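Local coordinates for protein C2 toxin component I (Clostridium botulinum, PDB 2J3Z) that probably transfers ADP-ribose from NAD+ onto actin, acting as the enzymatic component of the binary C2 toxin, at residues Phe363-Arg368 with Val419-Glu424; Lys27-Lys32 with Gly175-Lys180; Gly247-Tyr252 with Glu280-Ala285; Ser114-Glu119 with Lys204-Ile209. The protein carries 1 engineered substitution. All coordinates share one frame; numbering follows the deposited sequence.

Contact 1: Phe363-Arg368 with Val419-Glu424; sequences FIFRLR and VVIDAE
Phe363-Arg368 and Val419-Glu424 run as neighbouring parallel strands in strict register, from Phe363 beside Val419 to Arg368 beside Glu424, their short axes 29° apart. Ile364, Arg366 and Arg368 do the bonding for the first strand: Ile364 N reaches Val419 O at 2.9 Å, and Ile421 N returns to Ile364 O; Arg366 N takes Ile421 O, Ala423 N bonds to Arg366 O, and Arg368 N to Ala423 O ends the series. Phe365 bonds outward to strand 295-301, which in this family probably carries an NAD-site arginine. On one face Ile421 is wedged between two phenylalanines: its CD1 meets Phe363 CB at 3.8 Å, at the edge of that ring, while its CG2 touches Phe365 CD1 at 3.7 Å. Leu329 and Phe332 of helix 326-336 cover this face. The other face is apolar at Ile364 and Val420 and charged from Arg366 on. Arg366, CG trans to its own N (chi1 176°), stays extended beside Asp422, and NH1 donates to Asp422 OD1 at 2.8 Å, on the syn side but tilted out of the carboxylate plane, the flat groups 77° apart. A water bonds both Asp422 OD1 and Arg366 O; Asp422 OD2 goes to Arg402. Arg368 NH2 lies 3.4 Å from Glu424 OE2, both tied to Gln139. Arg366 also bridges to Glu218 and Asp220, and these acids probably favour its charged form.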
loop_
_atom_site.group_PDB
_atom_site.type_symbol
_atom_site.label_atom_id
_atom_site.label_comp_id
_atom_site.label_asym_id
_atom_site.label_seq_id
_atom_site.Cartn_x
_atom_site.Cartn_y
_atom_site.Cartn_z
ATOM N N PHE A 363 -1.424 -13.963 -1.811
ATOM C CA PHE A 363 -0.682 -13.307 -0.747
ATOM C C PHE A 363 0.353 -12.407 -1.428
ATOM O O PHE A 363 1.328 -12.886 -2.014
ATOM C CB PHE A 363 -0.024 -14.355 0.182
ATOM C CG PHE A 363 -0.991 -15.402 0.707
ATOM C CD1 PHE A 363 -1.524 -15.298 1.986
ATOM C CD2 PHE A 363 -1.383 -16.490 -0.100
ATOM C CE1 PHE A 363 -2.417 -16.256 2.463
ATOM C CE2 PHE A 363 -2.292 -17.439 0.358
ATOM C CZ PHE A 363 -2.808 -17.329 1.650
ATOM N N ILE A 364 0.114 -11.103 -1.347
ATOM C CA ILE A 364 0.830 -10.116 -2.103
ATOM C C ILE A 364 1.654 -9.379 -1.108
ATOM O O ILE A 364 1.127 -8.517 -0.417
ATOM C CB ILE A 364 -0.146 -9.094 -2.779
ATOM C CG1 ILE A 364 -1.201 -9.796 -3.644
ATOM C CG2 ILE A 364 0.626 -8.064 -3.612
ATOM C CD1 ILE A 364 -2.503 -8.969 -3.861
ATOM N N PHE A 365 2.935 -9.744 -1.001
ATOM C CA PHE A 365 3.878 -9.003 -0.184
ATOM C C PHE A 365 4.192 -7.637 -0.834
ATOM O O PHE A 365 4.645 -7.567 -1.992
ATOM C CB PHE A 365 5.182 -9.770 -0.058
ATOM C CG PHE A 365 5.154 -10.898 0.932
ATOM C CD1 PHE A 365 4.976 -10.650 2.298
ATOM C CD2 PHE A 365 5.354 -12.212 0.502
ATOM C CE1 PHE A 365 4.983 -11.702 3.219
ATOM C CE2 PHE A 365 5.347 -13.271 1.422
ATOM C CZ PHE A 365 5.170 -13.010 2.778
ATOM N N ARG A 366 3.945 -6.571 -0.091
ATOM C CA ARG A 366 4.289 -5.229 -0.518
ATOM C C ARG A 366 5.445 -4.825 0.396
ATOM O O ARG A 366 5.255 -4.489 1.583
ATOM C CB ARG A 366 3.085 -4.297 -0.414
ATOM C CG ARG A 366 3.351 -2.846 -0.741
ATOM C CD ARG A 366 2.022 -2.024 -0.830
ATOM N NE ARG A 366 2.290 -0.618 -1.089
ATOM C CZ ARG A 366 2.444 0.319 -0.146
ATOM N NH1 ARG A 366 2.333 -0.001 1.144
ATOM N NH2 ARG A 366 2.708 1.591 -0.487
ATOM N N LEU A 367 6.642 -4.864 -0.200
ATOM C CA LEU A 367 7.909 -4.870 0.524
ATOM C C LEU A 367 8.581 -3.539 0.467
ATOM O O LEU A 367 8.849 -3.027 -0.605
ATOM C CB LEU A 367 8.857 -5.899 -0.102
ATOM C CG LEU A 367 8.954 -7.364 0.345
ATOM C CD1 LEU A 367 7.922 -7.864 1.380
ATOM C CD2 LEU A 367 8.964 -8.236 -0.874
ATOM N N ARG A 368 8.864 -2.994 1.639
ATOM C CA ARG A 368 9.625 -1.781 1.738
ATOM C C ARG A 368 11.082 -2.193 1.743
ATOM O O ARG A 368 11.571 -2.784 2.719
ATOM C CB ARG A 368 9.287 -0.992 3.017
ATOM C CG ARG A 368 9.946 0.401 3.034
ATOM C CD ARG A 368 9.660 1.264 4.274
ATOM N NE ARG A 368 8.225 1.449 4.490
ATOM C CZ ARG A 368 7.595 1.233 5.654
ATOM N NH1 ARG A 368 6.273 1.427 5.762
ATOM N NH2 ARG A 368 8.280 0.836 6.723
ATOM N N VAL A 419 -4.844 -10.782 -0.294
ATOM C CA VAL A 419 -4.421 -9.921 0.785
ATOM C C VAL A 419 -3.163 -9.193 0.422
ATOM O O VAL A 419 -2.185 -9.820 -0.045
ATOM C CB VAL A 419 -4.285 -10.651 2.140
ATOM C CG1 VAL A 419 -5.683 -10.991 2.703
ATOM C CG2 VAL A 419 -3.375 -11.902 2.073
ATOM N N VAL A 420 -3.190 -7.870 0.618
ATOM C CA VAL A 420 -1.975 -7.070 0.453
ATOM C C VAL A 420 -1.221 -7.069 1.792
ATOM O O VAL A 420 -1.693 -6.546 2.811
ATOM C CB VAL A 420 -2.253 -5.648 -0.075
ATOM C CG1 VAL A 420 -0.941 -4.852 -0.222
ATOM C CG2 VAL A 420 -3.011 -5.711 -1.415
ATOM N N ILE A 421 -0.048 -7.675 1.781
ATOM C CA ILE A 421 0.723 -7.873 3.012
ATOM C C ILE A 421 1.874 -6.886 3.019
ATOM O O ILE A 421 2.893 -7.081 2.343
ATOM C CB ILE A 421 1.230 -9.322 3.113
ATOM C CG1 ILE A 421 0.053 -10.287 3.047
ATOM C CG2 ILE A 421 2.050 -9.547 4.364
ATOM C CD1 ILE A 421 0.489 -11.772 2.965
ATOM N N ASP A 422 1.696 -5.810 3.782
ATOM C CA ASP A 422 2.734 -4.828 3.989
ATOM C C ASP A 422 3.826 -5.335 4.915
ATOM O O ASP A 422 3.569 -5.645 6.087
ATOM C CB ASP A 422 2.133 -3.540 4.551
ATOM C CG ASP A 422 1.517 -2.685 3.468
ATOM O OD1 ASP A 422 2.212 -2.469 2.452
ATOM O OD2 ASP A 422 0.362 -2.229 3.628
ATOM N N ALA A 423 5.052 -5.402 4.383
ATOM C CA ALA A 423 6.203 -5.786 5.176
ATOM C C ALA A 423 7.421 -4.969 4.778
ATOM O O ALA A 423 7.525 -4.484 3.632
ATOM C CB ALA A 423 6.508 -7.322 5.041
ATOM N N GLU A 424 8.304 -4.833 5.761
ATOM C CA GLU A 424 9.652 -4.332 5.600
ATOM C C GLU A 424 10.658 -5.452 5.361
ATOM O O GLU A 424 10.712 -6.420 6.132
ATOM C CB GLU A 424 10.083 -3.658 6.884
ATOM C CG GLU A 424 9.337 -2.382 7.195
ATOM C CD GLU A 424 9.918 -1.707 8.416
ATOM O OE1 GLU A 424 11.168 -1.588 8.540
ATOM O OE2 GLU A 424 9.107 -1.309 9.258
HETATM O O HOH W 1 5.066 -2.022 2.707
#

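Contact 2: Lys27-Lys32 with Gly175-Lys180; sequences KRWFTK and GVLNDK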
loop_
_atom_site.group_PDB
_atom_site.type_symbol
_atom_site.label_atom_id
_atom_site.label_comp_id
_atom_site.label_asym_id
_atom_site.label_seq_id
_atom_site.Cartn_x
_atom_site.Cartn_y
_atom_site.Cartn_z
ATOM N N LYS A 27 -18.973 24.349 -5.345
ATOM C CA LYS A 27 -19.648 24.907 -6.506
ATOM C C LYS A 27 -18.619 25.212 -7.586
ATOM O O LYS A 27 -18.823 24.890 -8.758
ATOM C CB LYS A 27 -20.452 26.175 -6.144
ATOM C CG LYS A 27 -21.115 26.889 -7.347
ATOM C CD LYS A 27 -21.872 28.157 -6.913
ATOM C CE LYS A 27 -22.658 28.784 -8.082
ATOM N NZ LYS A 27 -23.463 29.999 -7.691
ATOM N N ARG A 28 -17.512 25.814 -7.157
ATOM C CA ARG A 28 -16.413 26.232 -8.015
ATOM C C ARG A 28 -15.788 25.019 -8.697
ATOM O O ARG A 28 -15.562 25.030 -9.899
ATOM C CB ARG A 28 -15.393 27.008 -7.175
ATOM C CG ARG A 28 -14.288 27.726 -7.928
ATOM C CD ARG A 28 -13.578 28.730 -7.020
ATOM N NE ARG A 28 -14.430 29.891 -6.771
ATOM C CZ ARG A 28 -14.193 30.848 -5.866
ATOM N NH1 ARG A 28 -13.117 30.802 -5.072
ATOM N NH2 ARG A 28 -15.047 31.866 -5.751
ATOM N N TRP A 29 -15.545 23.966 -7.935
ATOM C CA TRP A 29 -14.983 22.727 -8.482
ATOM C C TRP A 29 -15.963 22.079 -9.444
ATOM O O TRP A 29 -15.618 21.732 -10.568
ATOM C CB TRP A 29 -14.692 21.750 -7.358
ATOM C CG TRP A 29 -13.990 20.502 -7.764
ATOM C CD1 TRP A 29 -13.125 20.328 -8.819
ATOM C CD2 TRP A 29 -14.019 19.244 -7.063
ATOM N NE1 TRP A 29 -12.629 19.025 -8.818
ATOM C CE2 TRP A 29 -13.164 18.346 -7.758
ATOM C CE3 TRP A 29 -14.697 18.787 -5.928
ATOM C CZ2 TRP A 29 -12.977 17.013 -7.354
ATOM C CZ3 TRP A 29 -14.506 17.448 -5.525
ATOM C CH2 TRP A 29 -13.645 16.582 -6.237
ATOM N N PHE A 30 -17.190 21.923 -8.972
ATOM C CA PHE A 30 -18.253 21.315 -9.736
ATOM C C PHE A 30 -18.464 22.019 -11.064
ATOM O O PHE A 30 -18.925 21.394 -12.033
ATOM C CB PHE A 30 -19.551 21.254 -8.909
ATOM C CG PHE A 30 -19.603 20.077 -7.920
ATOM C CD1 PHE A 30 -18.433 19.485 -7.433
ATOM C CD2 PHE A 30 -20.829 19.582 -7.468
ATOM C CE1 PHE A 30 -18.482 18.417 -6.520
ATOM C CE2 PHE A 30 -20.884 18.511 -6.559
ATOM C CZ PHE A 30 -19.715 17.932 -6.089
ATOM N N THR A 31 -18.114 23.297 -11.142
ATOM C CA THR A 31 -18.322 24.012 -12.414
ATOM C C THR A 31 -17.222 23.619 -13.414
ATOM O O THR A 31 -17.439 23.607 -14.612
ATOM C CB THR A 31 -18.415 25.548 -12.245
ATOM O OG1 THR A 31 -17.266 26.003 -11.529
ATOM C CG2 THR A 31 -19.646 25.940 -11.461
ATOM N N LYS A 32 -16.056 23.285 -12.890
ATOM C CA LYS A 32 -14.925 22.814 -13.682
ATOM C C LYS A 32 -15.141 21.409 -14.197
ATOM O O LYS A 32 -14.353 20.949 -15.007
ATOM C CB LYS A 32 -13.630 22.799 -12.848
ATOM C CG LYS A 32 -13.195 24.146 -12.324
ATOM C CD LYS A 32 -11.877 24.035 -11.590
ATOM C CE LYS A 32 -11.380 25.409 -11.176
ATOM N NZ LYS A 32 -10.010 25.389 -10.606
ATOM N N GLY A 175 -10.270 18.351 -4.362
ATOM C CA GLY A 175 -11.597 18.890 -4.530
ATOM C C GLY A 175 -12.180 19.140 -3.162
ATOM O O GLY A 175 -11.633 18.692 -2.142
ATOM N N VAL A 176 -13.273 19.895 -3.125
ATOM C CA VAL A 176 -13.967 20.083 -1.864
ATOM C C VAL A 176 -15.408 19.605 -1.980
ATOM O O VAL A 176 -16.129 19.905 -2.964
ATOM C CB VAL A 176 -13.897 21.524 -1.255
ATOM C CG1 VAL A 176 -12.482 22.102 -1.260
ATOM C CG2 VAL A 176 -14.766 22.431 -1.975
ATOM N N LEU A 177 -15.787 18.841 -0.960
ATOM C CA LEU A 177 -17.127 18.341 -0.811
ATOM C C LEU A 177 -17.737 18.956 0.428
ATOM O O LEU A 177 -17.134 18.999 1.524
ATOM C CB LEU A 177 -17.143 16.810 -0.740
ATOM C CG LEU A 177 -16.692 16.088 -2.020
ATOM C CD1 LEU A 177 -16.447 14.595 -1.758
ATOM C CD2 LEU A 177 -17.684 16.305 -3.162
ATOM N N ASN A 178 -18.943 19.445 0.213
ATOM C CA ASN A 178 -19.755 20.025 1.241
ATOM C C ASN A 178 -21.043 19.210 1.330
ATOM O O ASN A 178 -21.865 19.254 0.420
ATOM C CB ASN A 178 -20.042 21.473 0.843
ATOM C CG ASN A 178 -20.822 22.219 1.877
ATOM O OD1 ASN A 178 -22.015 22.442 1.732
ATOM N ND2 ASN A 178 -20.154 22.621 2.929
ATOM N N ASP A 179 -21.196 18.426 2.392
ATOM C CA ASP A 179 -22.492 17.798 2.689
ATOM C C ASP A 179 -22.792 17.761 4.170
ATOM O O ASP A 179 -21.946 17.354 4.982
ATOM C CB ASP A 179 -22.617 16.361 2.131
ATOM C CG ASP A 179 -21.768 15.348 2.895
ATOM O OD1 ASP A 179 -20.817 15.779 3.559
ATOM O OD2 ASP A 179 -22.034 14.129 2.835
ATOM N N LYS A 180 -24.001 18.192 4.507
ATOM C CA LYS A 180 -24.607 17.860 5.790
ATOM C C LYS A 180 -23.611 17.989 6.963
ATOM O O LYS A 180 -23.220 16.984 7.599
ATOM C CB LYS A 180 -25.129 16.416 5.701
ATOM C CG LYS A 180 -26.602 16.245 5.988
ATOM C CD LYS A 180 -26.868 14.822 6.476
ATOM C CE LYS A 180 -26.657 14.721 8.003
ATOM N NZ LYS A 180 -26.241 13.337 8.411
#
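Trp29 lays its indole against the backbone of Gly175 and Val176, where helix 15-31 packs on an outermost strand of the mixed sheet in the N-terminal half, a region of the ADP-ribosyltransferase exoenzyme family. The short helix and strand axes approach to 7.9 Å at an angle of 123°. Packing is tight at the start of the strand. Gly175, with no side chain in the way, sets its CA over one face of the six-membered ring in a CH-pi contact, and Val176 N comes obliquely to 3.3 Å from Trp29 CE3. The side chain leaves the helix with CG trans to the backbone N (chi1 -174°), which carries the ring toward the strand; the far nitrogen, NE1, donates to the carbonyl of Ala88, which should help to hold the rotation of the indole. Leu177 fills the next place. Its CD2 lies 4.1 Å from Trp29 CZ3 and meets the edge of Phe30, 3.9 Å from CZ, the two side chains crossing at about a right angle. Val41 of helix 35-42 touches both aromatic residues. The opposite character belongs to Lys27, Arg28 and Thr31, which are solvent-exposed and do not meet the strand; Arg28 makes long, weak ion pairs with Glu24 and Glu25. At this loose side Thr31 turns back on its own helix, its OG1 donating to Arg28 O at 2.6 Å from above the carbonyl plane.

Contact 3: Gly247-Tyr252 with Glu280-Ala285; sequences GALEGY and ELISSA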
loop_
_atom_site.group_PDB
_atom_site.type_symbol
_atom_site.label_atom_id
_atom_site.label_comp_id
_atom_site.label_asym_id
_atom_site.label_seq_id
_atom_site.Cartn_x
_atom_site.Cartn_y
_atom_site.Cartn_z
ATOM N N GLY A 247 28.786 -14.117 -14.167
ATOM C CA GLY A 247 28.577 -15.533 -14.440
ATOM C C GLY A 247 27.725 -16.211 -13.376
ATOM O O GLY A 247 26.769 -16.907 -13.711
ATOM N N ALA A 248 28.056 -15.994 -12.100
ATOM C CA ALA A 248 27.326 -16.611 -10.987
ATOM C C ALA A 248 25.869 -16.159 -10.938
ATOM O O ALA A 248 24.977 -16.982 -10.718
ATOM C CB ALA A 248 28.026 -16.358 -9.655
ATOM N N LEU A 249 25.647 -14.864 -11.147
ATOM C CA LEU A 249 24.302 -14.286 -11.210
ATOM C C LEU A 249 23.514 -14.726 -12.453
ATOM O O LEU A 249 22.382 -15.157 -12.315
ATOM C CB LEU A 249 24.336 -12.751 -11.105
ATOM C CG LEU A 249 22.989 -12.007 -11.220
ATOM C CD1 LEU A 249 21.971 -12.435 -10.110
ATOM C CD2 LEU A 249 23.207 -10.492 -11.226
ATOM N N GLU A 250 24.096 -14.598 -13.647
ATOM C CA GLU A 250 23.480 -15.113 -14.875
ATOM C C GLU A 250 23.055 -16.579 -14.735
ATOM O O GLU A 250 21.991 -16.969 -15.231
ATOM C CB GLU A 250 24.438 -14.981 -16.070
ATOM C CG GLU A 250 24.337 -13.634 -16.801
ATOM C CD GLU A 250 25.402 -13.420 -17.887
ATOM O OE1 GLU A 250 25.448 -12.285 -18.415
ATOM O OE2 GLU A 250 26.191 -14.349 -18.226
ATOM N N GLY A 251 23.901 -17.373 -14.066
ATOM C CA GLY A 251 23.669 -18.806 -13.847
ATOM C C GLY A 251 22.452 -19.005 -12.970
ATOM O O GLY A 251 21.616 -19.869 -13.259
ATOM N N TYR A 252 22.364 -18.198 -11.906
ATOM C CA TYR A 252 21.248 -18.255 -10.985
ATOM C C TYR A 252 19.979 -17.936 -11.762
ATOM O O TYR A 252 18.982 -18.669 -11.687
ATOM C CB TYR A 252 21.410 -17.259 -9.827
ATOM C CG TYR A 252 20.188 -17.227 -8.924
ATOM C CD1 TYR A 252 20.044 -18.147 -7.881
ATOM C CD2 TYR A 252 19.149 -16.306 -9.141
ATOM C CE1 TYR A 252 18.923 -18.130 -7.069
ATOM C CE2 TYR A 252 18.026 -16.289 -8.336
ATOM C CZ TYR A 252 17.916 -17.202 -7.312
ATOM O OH TYR A 252 16.800 -17.196 -6.523
ATOM N N GLU A 280 28.029 -17.647 -2.743
ATOM C CA GLU A 280 28.941 -16.604 -2.267
ATOM C C GLU A 280 29.094 -15.490 -3.308
ATOM O O GLU A 280 29.022 -14.311 -2.976
ATOM C CB GLU A 280 30.310 -17.208 -1.895
ATOM C CG GLU A 280 31.343 -16.223 -1.337
ATOM C CD GLU A 280 32.594 -16.903 -0.707
ATOM O OE1 GLU A 280 32.977 -18.051 -1.072
ATOM O OE2 GLU A 280 33.215 -16.262 0.167
ATOM N N LEU A 281 29.311 -15.893 -4.559
ATOM C CA LEU A 281 29.476 -14.986 -5.710
ATOM C C LEU A 281 28.192 -14.232 -6.106
ATOM O O LEU A 281 28.258 -13.093 -6.557
ATOM C CB LEU A 281 30.023 -15.775 -6.909
ATOM C CG LEU A 281 31.469 -15.753 -7.414
ATOM C CD1 LEU A 281 32.481 -15.191 -6.449
ATOM C CD2 LEU A 281 31.875 -17.168 -7.831
ATOM N N ILE A 282 27.040 -14.874 -5.957
ATOM C CA ILE A 282 25.754 -14.205 -6.226
ATOM C C ILE A 282 25.458 -13.129 -5.179
ATOM O O ILE A 282 24.977 -12.054 -5.508
ATOM C CB ILE A 282 24.550 -15.188 -6.312
ATOM C CG1 ILE A 282 24.755 -16.241 -7.421
ATOM C CG2 ILE A 282 23.244 -14.410 -6.578
ATOM C CD1 ILE A 282 24.111 -17.583 -7.122
ATOM N N SER A 283 25.772 -13.425 -3.918
ATOM C CA SER A 283 25.517 -12.505 -2.825
ATOM C C SER A 283 26.428 -11.308 -3.003
ATOM O O SER A 283 26.011 -10.155 -2.866
ATOM C CB SER A 283 25.761 -13.205 -1.493
ATOM O OG SER A 283 24.682 -14.052 -1.186
ATOM N N SER A 284 27.669 -11.623 -3.349
ATOM C CA SER A 284 28.725 -10.647 -3.643
ATOM C C SER A 284 28.280 -9.669 -4.751
ATOM O O SER A 284 28.486 -8.462 -4.623
ATOM C CB SER A 284 30.010 -11.406 -4.014
ATOM O OG SER A 284 30.997 -10.560 -4.545
ATOM N N ALA A 285 27.652 -10.199 -5.807
ATOM C CA ALA A 285 27.107 -9.401 -6.915
ATOM C C ALA A 285 26.030 -8.441 -6.448
ATOM O O ALA A 285 25.959 -7.293 -6.907
ATOM C CB ALA A 285 26.531 -10.305 -7.994
#
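Ile282 carries the greatest share of this contact, lying against Ala248 and Leu249 where helix 273-286 crosses helix 243-265. The short axes come within 8.3 Å at a signed angle of -103°, close to perpendicular, so the helices meet at a small patch instead of along a groove. The backbones draw nearest at Leu249 and Ile282, whose CA atoms are 5.2 Å apart. Ile282 divides its branches over the first helix. With CG1 trans to its carbonyl carbon (chi1 -59°), the longer arm runs across the end of the Ala248 peptide: CG1 sits 3.4 Å from Ala248 O, and CD1 goes on to Tyr252 CB at 3.8 Å. The shorter branch, CG2, faces Leu249 CD1 at 4.2 Å. Ala248, second in buried surface, directs its methyl straight at the other helix, where CB presses on Leu281 CB at 3.4 Å, closer than carbons usually pack; the small side chain is consistent with the close approach of the backbones. Leu249, third, also leans on Phe381 and on Leu391 of strand 389-392. Tyr252 crosses Ile282 at about a right angle and stacks edge-to-face with Phe346, while its hydroxyl is bonded to Asn261 and to a glycerol probably left from the crystallisation liquor. Across the two segments the chemistry is apolar: Ala248 O, covered by the isoleucine, is already bonded to Tyr252 N one turn on at 3.1 Å, so burying it costs no polar partner. Within the segments shape does the joining, and a polar tie lies close by, from Ser284 OG to Gln245.

Contact 4: Ser114-Glu119 with Lys204-Ile209; sequences SIRDVE and KGKDYI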
loop_
_atom_site.group_PDB
_atom_site.type_symbol
_atom_site.label_atom_id
_atom_site.label_comp_id
_atom_site.label_asym_id
_atom_site.label_seq_id
_atom_site.Cartn_x
_atom_site.Cartn_y
_atom_site.Cartn_z
ATOM N N SER A 114 -9.161 -4.098 19.525
ATOM C CA SER A 114 -10.093 -3.030 19.907
ATOM C C SER A 114 -9.341 -1.914 20.578
ATOM O O SER A 114 -8.566 -2.157 21.526
ATOM C CB SER A 114 -11.102 -3.525 20.948
ATOM O OG SER A 114 -11.430 -4.880 20.752
ATOM N N ILE A 115 -9.585 -0.696 20.117
ATOM C CA ILE A 115 -8.970 0.458 20.753
ATOM C C ILE A 115 -9.797 0.812 21.978
ATOM O O ILE A 115 -9.269 0.877 23.105
ATOM C CB ILE A 115 -8.744 1.617 19.748
ATOM C CG1 ILE A 115 -7.617 1.228 18.781
ATOM C CG2 ILE A 115 -8.405 2.927 20.469
ATOM C CD1 ILE A 115 -7.526 2.070 17.555
ATOM N N ARG A 116 -11.097 0.995 21.764
ATOM C CA ARG A 116 -11.993 1.342 22.864
ATOM C C ARG A 116 -12.511 0.098 23.575
ATOM O O ARG A 116 -12.502 -1.001 23.017
ATOM C CB ARG A 116 -13.135 2.258 22.396
ATOM C CG ARG A 116 -12.645 3.645 21.980
ATOM C CD ARG A 116 -13.721 4.726 21.968
ATOM N NE ARG A 116 -14.432 4.767 20.694
ATOM C CZ ARG A 116 -14.449 5.785 19.835
ATOM N NH1 ARG A 116 -13.807 6.917 20.075
ATOM N NH2 ARG A 116 -15.137 5.663 18.709
ATOM N N ASP A 117 -12.947 0.270 24.820
ATOM C CA ASP A 117 -13.605 -0.809 25.548
ATOM C C ASP A 117 -14.705 -1.427 24.675
ATOM O O ASP A 117 -15.451 -0.743 23.970
ATOM C CB ASP A 117 -14.158 -0.321 26.894
ATOM C CG ASP A 117 -15.426 0.495 26.741
ATOM O OD1 ASP A 117 -15.384 1.612 26.178
ATOM O OD2 ASP A 117 -16.468 -0.006 27.191
ATOM N N VAL A 118 -14.772 -2.745 24.717
ATOM C CA VAL A 118 -15.701 -3.507 23.884
ATOM C C VAL A 118 -17.185 -3.174 24.163
ATOM O O VAL A 118 -17.958 -2.961 23.225
ATOM C CB VAL A 118 -15.364 -5.033 24.001
ATOM C CG1 VAL A 118 -16.557 -5.932 23.646
ATOM C CG2 VAL A 118 -14.107 -5.363 23.142
ATOM N N GLU A 119 -17.568 -3.099 25.436
ATOM C CA GLU A 119 -18.969 -2.828 25.783
ATOM C C GLU A 119 -19.500 -1.420 25.436
ATOM O O GLU A 119 -20.471 -1.294 24.665
ATOM C CB GLU A 119 -19.257 -3.187 27.239
ATOM C CG GLU A 119 -18.045 -3.621 28.026
ATOM C CD GLU A 119 -17.738 -5.091 27.814
ATOM O OE1 GLU A 119 -16.788 -5.403 27.066
ATOM O OE2 GLU A 119 -18.467 -5.929 28.388
ATOM N N LYS A 204 -16.488 14.904 24.238
ATOM C CA LYS A 204 -17.885 14.575 24.535
ATOM C C LYS A 204 -17.998 13.229 25.231
ATOM O O LYS A 204 -18.819 12.387 24.855
ATOM C CB LYS A 204 -18.776 14.653 23.280
ATOM C CG LYS A 204 -18.822 16.054 22.649
ATOM C CD LYS A 204 -20.205 16.429 22.139
ATOM C CE LYS A 204 -21.138 16.794 23.302
ATOM N NZ LYS A 204 -22.281 17.652 22.877
ATOM N N GLY A 205 -17.150 13.050 26.249
ATOM C CA GLY A 205 -17.080 11.811 27.020
ATOM C C GLY A 205 -16.461 10.610 26.318
ATOM O O GLY A 205 -16.243 9.592 26.961
ATOM N N LYS A 206 -16.181 10.725 25.017
ATOM C CA LYS A 206 -15.560 9.651 24.238
ATOM C C LYS A 206 -14.060 9.819 24.051
ATOM O O LYS A 206 -13.590 10.915 23.737
ATOM C CB LYS A 206 -16.213 9.530 22.863
ATOM C CG LYS A 206 -17.278 8.455 22.782
ATOM C CD LYS A 206 -17.664 8.168 21.336
ATOM C CE LYS A 206 -18.173 6.742 21.192
ATOM N NZ LYS A 206 -19.288 6.392 22.121
ATOM N N ASP A 207 -13.317 8.727 24.227
ATOM C CA ASP A 207 -11.856 8.739 24.060
ATOM C C ASP A 207 -11.421 8.502 22.628
ATOM O O ASP A 207 -11.978 7.632 21.933
ATOM C CB ASP A 207 -11.172 7.706 24.953
ATOM C CG ASP A 207 -11.172 8.105 26.382
ATOM O OD1 ASP A 207 -11.594 9.238 26.676
ATOM O OD2 ASP A 207 -10.742 7.289 27.218
ATOM N N TYR A 208 -10.428 9.283 22.197
ATOM C CA TYR A 208 -9.787 9.029 20.923
ATOM C C TYR A 208 -8.287 9.031 21.090
ATOM O O TYR A 208 -7.752 9.634 22.022
ATOM C CB TYR A 208 -10.154 10.051 19.855
ATOM C CG TYR A 208 -11.627 10.258 19.583
ATOM C CD1 TYR A 208 -12.176 9.876 18.355
ATOM C CD2 TYR A 208 -12.451 10.906 20.508
ATOM C CE1 TYR A 208 -13.513 10.084 18.083
ATOM C CE2 TYR A 208 -13.797 11.119 20.243
ATOM C CZ TYR A 208 -14.316 10.705 19.032
ATOM O OH TYR A 208 -15.649 10.906 18.743
ATOM N N ILE A 209 -7.623 8.307 20.198
ATOM C CA ILE A 209 -6.181 8.460 20.020
ATOM C C ILE A 209 -5.986 9.575 18.980
ATOM O O ILE A 209 -6.343 9.419 17.801
ATOM C CB ILE A 209 -5.484 7.135 19.600
ATOM C CG1 ILE A 209 -5.654 6.101 20.715
ATOM C CG2 ILE A 209 -3.994 7.382 19.314
ATOM C CD1 ILE A 209 -5.166 4.723 20.380
#
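Arg116 reaches from an irregular loop to strand 206-216, and its chain can be followed outward. CB makes no contact with the strand segment; CG passes 4.0 Å from Asp207 O, and CD comes in to 3.4 Å from that same oxygen. A bend about CG-CD (chi3 -87°) turns the guanidinium across the strand. NE leaves the pair of segments and forms a salt bridge with Asp121, further along the same loop. CZ has Lys206 CE over one face of the group, centred and 4.1 Å away, with the lysine chain crossing at about a right angle; NH2 lies 4.1 Å from Lys206 CE as well. NH1 ends the reach: it donates to Asp207 O at 2.7 Å, and that acceptor lies almost in the guanidinium plane. The same nitrogen stands over the middle of the Tyr208 ring, with CZ 5.0 Å from the centroid. Since the two planes are 88° apart, this is a T-shaped cation-pi contact, in which the edge of the guanidinium faces the ring. Bonding to the carbonyl and to Asp121 should hold the group in that pose. Beside it, Ile115 CG2 meets Ile209 CD1 at 3.7 Å, extending the contact into the apolar layer with Val162. The strand residues gripped here start the second arm of a beta-hairpin with strand 192-203, whose turn residues Lys204 and Gly205 both have positive phi, typical of a tight type I' turn.

How the contacts relate
Contacts 2 and 4 belong to the N-terminal ADP-ribosyltransferase region and involve strands 175-179 and 206-216 of one eight-stranded beta layer, with centres 33 Å apart; their segments alternate along the chain. Contacts 1 and 3 belong to the C-terminal region, 26 Å between centres. Contact 1 is the most central, 8 Å from the middle of the chain; it borders strand 295-301, where the NAD-site arginine of this family probably lies, and its charged face is where the two halves come together. Contacts 2 and 3 lie on opposite sides of the chain's centre, 57 Å apart. Contact 3 touches strand 389-392, a region that in these toxins probably adjoins the NAD pocket. Contact 4 lies near a bound cobalt ion, about 4 Å from the Ile115 side chain.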